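Local coordinates for uncharacterized protein Ta0194 (PDB 3BDI) that is uncharacterised but belongs to the alpha/beta hydrolase superfamily and is probably a serine hydrolase of unknown substrate, at residues Q18-T23 and N58-D63; W135-K140 and K167-I172; I9-T14 and E74-D79. All coordinates share one frame; numbering follows the deposited sequence.

Contact 1. Residues Q18-T23 and N58-D63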
loop_
_atom_site.group_PDB
_atom_site.type_symbol
_atom_site.label_atom_id
_atom_site.label_comp_id
_atom_site.label_asym_id
_atom_site.label_seq_id
_atom_site.Cartn_x
_atom_site.Cartn_y
_atom_site.Cartn_z
ATOM N N GLN A 18 2.679 -13.809 -4.014
ATOM C CA GLN A 18 1.547 -13.001 -3.582
ATOM C C GLN A 18 0.505 -13.778 -2.849
ATOM O O GLN A 18 0.371 -14.993 -3.007
ATOM C CB GLN A 18 0.884 -12.268 -4.780
ATOM C CG GLN A 18 0.124 -13.182 -5.735
ATOM C CD GLN A 18 -0.587 -12.404 -6.856
ATOM O OE1 GLN A 18 -0.453 -11.193 -6.963
ATOM N NE2 GLN A 18 -1.291 -13.106 -7.745
ATOM N N ARG A 19 -0.257 -13.047 -2.068
ATOM C CA ARG A 19 -1.457 -13.528 -1.371
ATOM C C ARG A 19 -2.642 -12.737 -1.861
ATOM O O ARG A 19 -2.555 -11.530 -2.015
ATOM C CB ARG A 19 -1.286 -13.327 0.125
ATOM C CG ARG A 19 0.082 -13.772 0.642
ATOM C CD ARG A 19 0.214 -13.550 2.117
ATOM N NE ARG A 19 -0.502 -14.562 2.895
ATOM C CZ ARG A 19 -0.964 -14.355 4.131
ATOM N NH1 ARG A 19 -0.924 -13.142 4.664
ATOM N NH2 ARG A 19 -1.550 -15.358 4.784
ATOM N N LYS A 20 -3.763 -13.428 -2.132
ATOM C CA LYS A 20 -4.918 -12.701 -2.651
ATOM C C LYS A 20 -6.212 -13.322 -2.187
ATOM O O LYS A 20 -6.241 -14.496 -1.938
ATOM C CB LYS A 20 -4.897 -12.619 -4.181
ATOM C CG LYS A 20 -5.106 -13.943 -4.859
ATOM C CD LYS A 20 -4.917 -13.838 -6.360
ATOM C CE LYS A 20 -5.292 -15.134 -7.069
ATOM N NZ LYS A 20 -4.896 -15.162 -8.527
HETATM N N MSE A 21 -7.236 -12.487 -2.064
HETATM C CA MSE A 21 -8.606 -12.941 -1.801
HETATM C C MSE A 21 -9.522 -12.204 -2.770
HETATM O O MSE A 21 -9.737 -11.027 -2.648
HETATM C CB MSE A 21 -8.963 -12.646 -0.365
HETATM C CG MSE A 21 -10.340 -13.188 0.038
HETATM SE SE MSE A 21 -10.779 -13.125 1.921
HETATM C CE MSE A 21 -9.796 -14.630 2.577
ATOM N N VAL A 22 -9.985 -12.944 -3.762
ATOM C CA VAL A 22 -10.700 -12.283 -4.851
ATOM C C VAL A 22 -11.934 -13.095 -5.282
ATOM O O VAL A 22 -11.981 -14.301 -5.094
ATOM C CB VAL A 22 -9.758 -12.099 -6.070
ATOM C CG1 VAL A 22 -8.466 -11.313 -5.672
ATOM C CG2 VAL A 22 -9.395 -13.412 -6.622
ATOM N N THR A 23 -12.869 -12.406 -5.906
ATOM C CA THR A 23 -13.980 -13.056 -6.601
ATOM C C THR A 23 -14.259 -12.230 -7.856
ATOM O O THR A 23 -14.139 -11.007 -7.824
ATOM C CB THR A 23 -15.201 -13.191 -5.673
ATOM O OG1 THR A 23 -16.236 -13.912 -6.362
ATOM C CG2 THR A 23 -15.721 -11.825 -5.205
ATOM N N ASN A 58 -11.581 -6.854 -3.947
ATOM C CA ASN A 58 -10.592 -7.888 -4.253
ATOM C C ASN A 58 -9.273 -7.404 -3.654
ATOM O O ASN A 58 -8.888 -6.268 -3.863
ATOM C CB ASN A 58 -10.483 -8.091 -5.761
ATOM C CG ASN A 58 -11.604 -8.937 -6.297
ATOM O OD1 ASN A 58 -12.273 -9.645 -5.559
ATOM N ND2 ASN A 58 -11.757 -8.925 -7.602
ATOM N N VAL A 59 -8.605 -8.299 -2.926
ATOM C CA VAL A 59 -7.395 -7.945 -2.162
ATOM C C VAL A 59 -6.161 -8.702 -2.683
ATOM O O VAL A 59 -6.170 -9.911 -2.787
ATOM C CB VAL A 59 -7.573 -8.230 -0.668
ATOM C CG1 VAL A 59 -6.394 -7.670 0.138
ATOM C CG2 VAL A 59 -8.903 -7.652 -0.165
ATOM N N TYR A 60 -5.110 -7.933 -2.954
ATOM C CA TYR A 60 -3.851 -8.494 -3.484
ATOM C C TYR A 60 -2.700 -7.997 -2.624
ATOM O O TYR A 60 -2.679 -6.825 -2.268
ATOM C CB TYR A 60 -3.608 -7.988 -4.904
ATOM C CG TYR A 60 -4.706 -8.332 -5.882
ATOM C CD1 TYR A 60 -5.816 -7.522 -6.030
ATOM C CD2 TYR A 60 -4.644 -9.490 -6.614
ATOM C CE1 TYR A 60 -6.826 -7.851 -6.931
ATOM C CE2 TYR A 60 -5.662 -9.810 -7.535
ATOM C CZ TYR A 60 -6.738 -8.989 -7.653
ATOM O OH TYR A 60 -7.773 -9.309 -8.549
ATOM N N ALA A 61 -1.736 -8.856 -2.296
ATOM C CA ALA A 61 -0.574 -8.406 -1.516
ATOM C C ALA A 61 0.670 -9.195 -1.934
ATOM O O ALA A 61 0.753 -10.386 -1.626
ATOM C CB ALA A 61 -0.819 -8.612 -0.022
ATOM N N PRO A 62 1.610 -8.585 -2.653
ATOM C CA PRO A 62 2.871 -9.263 -3.007
ATOM C C PRO A 62 3.993 -9.008 -2.021
ATOM O O PRO A 62 3.979 -8.021 -1.275
ATOM C CB PRO A 62 3.228 -8.614 -4.329
ATOM C CG PRO A 62 2.735 -7.213 -4.189
ATOM C CD PRO A 62 1.524 -7.241 -3.248
ATOM N N ASP A 63 4.991 -9.890 -2.053
ATOM C CA ASP A 63 6.317 -9.580 -1.490
ATOM C C ASP A 63 7.061 -8.803 -2.570
ATOM O O ASP A 63 7.106 -9.237 -3.739
ATOM C CB ASP A 63 7.077 -10.810 -1.082
ATOM C CG ASP A 63 6.479 -11.510 0.123
ATOM O OD1 ASP A 63 5.567 -10.974 0.764
ATOM O OD2 ASP A 63 6.952 -12.639 0.415
#

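Contact 2. Residues W135-K140 and K167-I172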
loop_
_atom_site.group_PDB
_atom_site.type_symbol
_atom_site.label_atom_id
_atom_site.label_comp_id
_atom_site.label_asym_id
_atom_site.label_seq_id
_atom_site.Cartn_x
_atom_site.Cartn_y
_atom_site.Cartn_z
ATOM N N TRP A 135 10.535 7.804 2.268
ATOM C CA TRP A 135 11.230 8.059 0.983
ATOM C C TRP A 135 10.541 9.045 0.029
ATOM O O TRP A 135 10.871 9.081 -1.182
ATOM C CB TRP A 135 11.551 6.751 0.233
ATOM C CG TRP A 135 12.300 5.693 1.017
ATOM C CD1 TRP A 135 12.886 5.816 2.249
ATOM C CD2 TRP A 135 12.571 4.340 0.584
ATOM N NE1 TRP A 135 13.470 4.626 2.625
ATOM C CE2 TRP A 135 13.304 3.710 1.616
ATOM C CE3 TRP A 135 12.258 3.610 -0.571
ATOM C CZ2 TRP A 135 13.748 2.375 1.531
ATOM C CZ3 TRP A 135 12.704 2.270 -0.664
ATOM C CH2 TRP A 135 13.444 1.679 0.396
ATOM N N VAL A 136 9.620 9.848 0.525
ATOM C CA VAL A 136 8.885 10.757 -0.364
ATOM C C VAL A 136 9.137 12.249 -0.080
ATOM O O VAL A 136 8.466 13.097 -0.638
ATOM C CB VAL A 136 7.345 10.460 -0.399
ATOM C CG1 VAL A 136 7.096 9.081 -0.971
ATOM C CG2 VAL A 136 6.702 10.630 0.973
ATOM N N GLU A 137 10.055 12.551 0.829
ATOM C CA GLU A 137 10.252 13.956 1.218
ATOM C C GLU A 137 10.686 14.820 0.066
ATOM O O GLU A 137 10.400 15.992 0.084
ATOM C CB GLU A 137 11.249 14.066 2.349
ATOM C CG GLU A 137 10.732 13.512 3.649
ATOM C CD GLU A 137 11.628 13.786 4.824
ATOM O OE1 GLU A 137 11.869 14.978 5.084
ATOM O OE2 GLU A 137 12.076 12.830 5.497
ATOM N N SER A 138 11.284 14.244 -0.958
ATOM C CA SER A 138 11.670 15.014 -2.148
ATOM C C SER A 138 10.569 15.208 -3.192
ATOM O O SER A 138 10.807 15.849 -4.237
ATOM C CB SER A 138 12.844 14.310 -2.829
ATOM O OG SER A 138 12.410 13.134 -3.510
ATOM N N LEU A 139 9.379 14.663 -2.938
ATOM C CA LEU A 139 8.286 14.635 -3.907
ATOM C C LEU A 139 7.132 15.553 -3.569
ATOM O O LEU A 139 6.084 15.464 -4.175
ATOM C CB LEU A 139 7.758 13.205 -3.975
ATOM C CG LEU A 139 8.803 12.157 -4.338
ATOM C CD1 LEU A 139 8.195 10.749 -4.325
ATOM C CD2 LEU A 139 9.354 12.508 -5.699
ATOM N N LYS A 140 7.331 16.498 -2.661
ATOM C CA LYS A 140 6.232 17.354 -2.170
ATOM C C LYS A 140 5.582 18.155 -3.293
ATOM O O LYS A 140 4.347 18.345 -3.307
ATOM C CB LYS A 140 6.763 18.314 -1.103
ATOM C CG LYS A 140 7.295 17.615 0.122
ATOM C CD LYS A 140 7.848 18.627 1.116
ATOM C CE LYS A 140 8.535 17.899 2.247
ATOM N NZ LYS A 140 9.096 18.878 3.245
ATOM N N LYS A 167 1.578 15.969 9.392
ATOM C CA LYS A 167 0.783 17.185 9.272
ATOM C C LYS A 167 1.158 17.921 7.985
ATOM O O LYS A 167 0.302 18.465 7.286
ATOM C CB LYS A 167 0.982 18.056 10.522
ATOM C CG LYS A 167 0.503 17.364 11.793
ATOM N N GLU A 168 2.425 17.877 7.640
ATOM C CA GLU A 168 2.868 18.460 6.399
ATOM C C GLU A 168 2.309 17.725 5.165
ATOM O O GLU A 168 1.761 18.309 4.250
ATOM C CB GLU A 168 4.374 18.509 6.349
ATOM C CG GLU A 168 4.814 19.397 5.224
ATOM C CD GLU A 168 6.295 19.544 5.102
ATOM O OE1 GLU A 168 7.029 18.967 5.945
ATOM O OE2 GLU A 168 6.691 20.254 4.147
ATOM N N TYR A 169 2.387 16.395 5.144
ATOM C CA TYR A 169 1.847 15.672 4.007
ATOM C C TYR A 169 0.335 15.833 3.912
ATOM O O TYR A 169 -0.212 15.848 2.807
ATOM C CB TYR A 169 2.214 14.190 4.096
ATOM C CG TYR A 169 3.667 13.848 3.907
ATOM C CD1 TYR A 169 4.607 14.791 3.479
ATOM C CD2 TYR A 169 4.120 12.546 4.144
ATOM C CE1 TYR A 169 5.944 14.447 3.308
ATOM C CE2 TYR A 169 5.430 12.206 3.978
ATOM C CZ TYR A 169 6.359 13.147 3.566
ATOM O OH TYR A 169 7.681 12.798 3.395
ATOM N N ALA A 170 -0.344 15.966 5.050
ATOM C CA ALA A 170 -1.787 16.127 5.066
ATOM C C ALA A 170 -2.187 17.467 4.446
ATOM O O ALA A 170 -3.234 17.598 3.817
ATOM C CB ALA A 170 -2.305 16.040 6.483
ATOM N N SER A 171 -1.335 18.444 4.628
ATOM C CA SER A 171 -1.565 19.751 3.994
ATOM C C SER A 171 -1.297 19.744 2.497
ATOM O O SER A 171 -2.013 20.372 1.700
ATOM C CB SER A 171 -0.628 20.758 4.633
ATOM O OG SER A 171 -0.819 20.829 6.019
ATOM N N ILE A 172 -0.228 19.085 2.096
ATOM C CA ILE A 172 0.137 18.989 0.701
ATOM C C ILE A 172 -0.926 18.250 -0.128
ATOM O O ILE A 172 -1.254 18.666 -1.248
ATOM C CB ILE A 172 1.536 18.313 0.541
ATOM C CG1 ILE A 172 2.613 19.211 1.170
ATOM C CG2 ILE A 172 1.860 18.018 -0.908
ATOM C CD1 ILE A 172 3.963 18.512 1.382
HETATM O O HOH W 1 8.639 10.284 3.773
#

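Contact 3. Residues I9-T14 and E74-D79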
loop_
_atom_site.group_PDB
_atom_site.type_symbol
_atom_site.label_atom_id
_atom_site.label_comp_id
_atom_site.label_asym_id
_atom_site.label_seq_id
_atom_site.Cartn_x
_atom_site.Cartn_y
_atom_site.Cartn_z
ATOM N N ILE A 9 3.504 -15.528 -9.050
ATOM C CA ILE A 9 3.111 -14.909 -10.334
ATOM C C ILE A 9 4.404 -14.437 -11.028
ATOM O O ILE A 9 5.389 -14.053 -10.361
ATOM C CB ILE A 9 2.076 -13.743 -10.120
ATOM C CG1 ILE A 9 1.435 -13.314 -11.450
ATOM C CG2 ILE A 9 2.677 -12.573 -9.320
ATOM C CD1 ILE A 9 0.180 -12.543 -11.277
ATOM N N ASP A 10 4.452 -14.506 -12.361
ATOM C CA ASP A 10 5.502 -13.874 -13.108
ATOM C C ASP A 10 5.127 -12.464 -13.402
ATOM O O ASP A 10 4.076 -12.207 -14.023
ATOM C CB ASP A 10 5.756 -14.574 -14.431
ATOM C CG ASP A 10 6.941 -13.928 -15.198
ATOM O OD1 ASP A 10 8.075 -14.096 -14.735
ATOM O OD2 ASP A 10 6.705 -13.265 -16.190
ATOM N N VAL A 11 5.979 -11.523 -12.991
ATOM C CA VAL A 11 5.842 -10.116 -13.332
ATOM C C VAL A 11 7.040 -9.761 -14.209
ATOM O O VAL A 11 8.146 -9.486 -13.742
ATOM C CB VAL A 11 5.713 -9.211 -12.078
ATOM C CG1 VAL A 11 5.438 -7.760 -12.522
ATOM C CG2 VAL A 11 4.589 -9.740 -11.164
ATOM N N ASN A 12 6.840 -9.819 -15.523
ATOM C CA ASN A 12 7.880 -9.515 -16.508
ATOM C C ASN A 12 9.214 -10.140 -16.201
ATOM O O ASN A 12 10.252 -9.509 -16.332
ATOM C CB ASN A 12 7.998 -8.012 -16.744
ATOM C CG ASN A 12 6.773 -7.457 -17.401
ATOM O OD1 ASN A 12 6.305 -8.004 -18.409
ATOM N ND2 ASN A 12 6.220 -6.411 -16.848
ATOM N N GLY A 13 9.187 -11.407 -15.826
ATOM C CA GLY A 13 10.416 -12.174 -15.657
ATOM C C GLY A 13 10.877 -12.320 -14.208
ATOM O O GLY A 13 11.823 -13.051 -13.931
ATOM N N THR A 14 10.188 -11.651 -13.294
ATOM C CA THR A 14 10.500 -11.755 -11.863
ATOM C C THR A 14 9.443 -12.591 -11.182
ATOM O O THR A 14 8.235 -12.285 -11.295
ATOM C CB THR A 14 10.585 -10.365 -11.231
ATOM O OG1 THR A 14 11.685 -9.671 -11.819
ATOM C CG2 THR A 14 10.829 -10.443 -9.699
ATOM N N GLU A 74 16.399 -7.210 -11.444
ATOM C CA GLU A 74 17.085 -6.082 -12.038
ATOM C C GLU A 74 16.125 -4.985 -12.408
ATOM O O GLU A 74 16.449 -3.817 -12.211
ATOM C CB GLU A 74 17.876 -6.498 -13.284
ATOM C CG GLU A 74 19.023 -7.434 -12.961
ATOM C CD GLU A 74 19.702 -7.997 -14.169
ATOM O OE1 GLU A 74 19.951 -7.251 -15.127
ATOM O OE2 GLU A 74 19.984 -9.217 -14.182
ATOM N N LYS A 75 14.978 -5.339 -12.979
ATOM C CA LYS A 75 14.008 -4.343 -13.447
ATOM C C LYS A 75 13.357 -3.548 -12.290
ATOM O O LYS A 75 13.096 -2.319 -12.399
ATOM C CB LYS A 75 12.915 -5.082 -14.244
ATOM C CG LYS A 75 11.838 -4.220 -14.858
ATOM C CD LYS A 75 10.923 -5.037 -15.762
ATOM C CE LYS A 75 9.837 -4.159 -16.348
ATOM N NZ LYS A 75 10.379 -3.278 -17.460
ATOM N N TYR A 76 13.055 -4.247 -11.189
ATOM C CA TYR A 76 12.246 -3.685 -10.103
ATOM C C TYR A 76 12.998 -3.480 -8.827
ATOM O O TYR A 76 12.442 -2.931 -7.874
ATOM C CB TYR A 76 11.053 -4.614 -9.829
ATOM C CG TYR A 76 10.149 -4.824 -11.042
ATOM C CD1 TYR A 76 9.546 -3.746 -11.687
ATOM C CD2 TYR A 76 9.849 -6.121 -11.511
ATOM C CE1 TYR A 76 8.736 -3.950 -12.786
ATOM C CE2 TYR A 76 9.042 -6.317 -12.604
ATOM C CZ TYR A 76 8.455 -5.240 -13.215
ATOM O OH TYR A 76 7.620 -5.473 -14.303
ATOM N N GLY A 77 14.245 -3.914 -8.745
ATOM C CA GLY A 77 14.957 -3.889 -7.476
ATOM C C GLY A 77 15.136 -2.474 -6.995
ATOM O O GLY A 77 15.295 -1.542 -7.799
ATOM N N ILE A 78 15.099 -2.305 -5.674
ATOM C CA ILE A 78 15.231 -0.969 -5.076
ATOM C C ILE A 78 16.555 -0.802 -4.349
ATOM O O ILE A 78 16.734 0.208 -3.663
ATOM C CB ILE A 78 13.994 -0.516 -4.242
ATOM C CG1 ILE A 78 13.612 -1.549 -3.205
ATOM C CG2 ILE A 78 12.804 -0.180 -5.180
ATOM C CD1 ILE A 78 14.538 -1.599 -2.089
ATOM N N ASP A 79 17.513 -1.698 -4.581
ATOM C CA ASP A 79 18.844 -1.589 -3.971
ATOM C C ASP A 79 19.507 -0.237 -4.192
ATOM O O ASP A 79 20.247 0.200 -3.314
ATOM C CB ASP A 79 19.823 -2.599 -4.566
ATOM C CG ASP A 79 19.436 -4.021 -4.310
ATOM O OD1 ASP A 79 18.733 -4.278 -3.309
ATOM O OD2 ASP A 79 19.869 -4.886 -5.111
#

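Contact 1. Residues Q18-T23 and N58-D63
Arg19 and Ala61 form a hydrogen-bonded antiparallel pair, and Met21 and Val59 form the next. The two strands run at 173° to each other. Arg19 N donates to Ala61 O at 2.9 Å, and Ala61 N returns a bond to Arg19 O. Met21 N gives its hydrogen to Val59 O, and Val59 N gives its own to Met21 O. Lys20 and Tyr60 are the non-hydrogen-bonded pair between them. There Lys20 CA lies 3.1 Å from Val59 O in a CA-H...O contact.

Past the last strand pair the side chain of Asn58 takes over the pairing. Its CB packs against Val22 CG1 at 3.8 Å. Its CG lies near Val22 CB. OD1 accepts from Thr23 N at 2.8 Å, with the donor 38° above the amide carbonyl plane. ND2 donates to Thr23 O at 3.2 Å, and that oxygen lies in the Asn58 amide plane. Asn58 thus grips both polar backbone atoms of Thr23. OD1 also accepts from Asn26 ND2, which helps fix the amide flip.

Val22 CG1 sits over one face of the Tyr60 ring, 3.5 Å from CZ. CG1 is anti to the carbonyl carbon (chi1 -56°), which carries it to the ring.

The sheet separates two layers. Arg19, Met21 and Val59 face helix 48-53. The guanidinium of Arg19 makes salt bridges to Glu6 and Asp44. On the other face Tyr60 and Pro62 meet helix 83-96. Strand 5-11 flanks strand 14-21, and strand 28-33 flanks strand 57-62.

Contact 2. Residues W135-K140 and K167-I172
Lys140 and Ile172 bring their backbones to 6.9 Å between CA atoms, where a loop turns into helix 140-143 beside the last turn of helix 163-172. Leu139 is at the N-cap position of helix 140-143.

The Lys140 chain is extended beyond CG. Its CB and CG each lie 3.7 Å from Ile172 CD1. Ile172 CG2 also touches the backbone, 3.5 Å from Lys140 O. Farther out, Lys140 NZ makes a salt bridge to Glu168 OE2 at 2.9 Å. The two side chains cross at about a right angle, and NZ meets OE2 from 36° above the carboxylate plane. The one lysine therefore packs its stem on Ile172 and pairs its charge with Glu168, one helical turn earlier.

In the alpha/beta hydrolase fold, helices cover the central sheet. Here the loop after strand 125-131 meets one of them, helix 163-172, which follows strand 150-155. Tyr169 lies at the junction, also touching Leu152, Trp154 and Met143. Val136 CG2 contacts its ring at CE2, 3.6 Å away, approaching obliquely. Glu137 CG comes to the ring edge, 3.1 Å from Tyr169 OH, and its carboxylate plane is turned 65° from the ring. A water bonds to Tyr169 OH at 2.7 Å in the ring plane. The same water accepts a weak bond from Val136 N.

Contact 3. Residues I9-T14 and E74-D79
In both Tyr76 and Asn12 CG lies anti to the carbonyl carbon, beside the backbone N (chi1 -59° in Tyr76). Each side chain leaves its backbone toward the other segment, and they cross at about a right angle. Asn12 ND2 donates to Tyr76 OH at 3.1 Å. The bond is nearly straight, 170° at the hydrogen. The hydroxyl oxygen lies in the Asn12 amide plane, and the amide and ring planes are 34° apart.

Asn12 is in the type I' turn from Val11 to Thr14, which joins strands 5-11 and 14-21 as a beta hairpin. Val11 N bonds to Thr14 O, and Thr14 N bonds to Val11 O. Gly13 N also donates to Asp10 OD2 at 3.1 Å, an Asx motif that holds the turn.

Two groups of Val11 meet the Tyr76 ring. Its O lies in the ring plane at the edge, 3.5 Å from Tyr76 CE2. Its CG1 packs 3.9 Å from the same carbon. Thr14 OG1 approaches Tyr76 CD2 obliquely at 4.0 Å, and it is hydrogen-bonded to Ser73 OG. Lys75 CG covers one ring face, 3.7 Å above its centre. Lys75 CD also comes near Asn12 CB.

Phe89 of helix 83-96 makes an edge-to-face contact with the Tyr76 ring. Tyr76 OH is also hydrogen-bonded to Asp92 OD2 of that helix. The phenol oxygen therefore has an amide donor from the hairpin and a carboxylate partner from the helix. Asn12 ND2 can only donate, so Tyr76 OH accepts there. The Asp92 carboxylate would then probably accept from the phenol O-H, which would fix its rotation.

In the fold
From the N terminus, strand 5-11 turns at 11-14 into strand 14-21, so contacts 3 and 1 open one after the other. Contact 1 closes first, when strand 57-62 pairs with strand 14-21. Contact 3 closes later, as the loop before helix 83-96 returns to the hairpin turn, so contact 1 is nested within contact 3. The two touch where Gln18 meets Ile9. Contact 2 follows in series and joins the loop after strand 125-131 to helix 163-172. It lies across the chain's centre from contact 1, about 28 Å between centres. Contacts 2 and 3 touch at their margins, where Trp135 packs on Ile78.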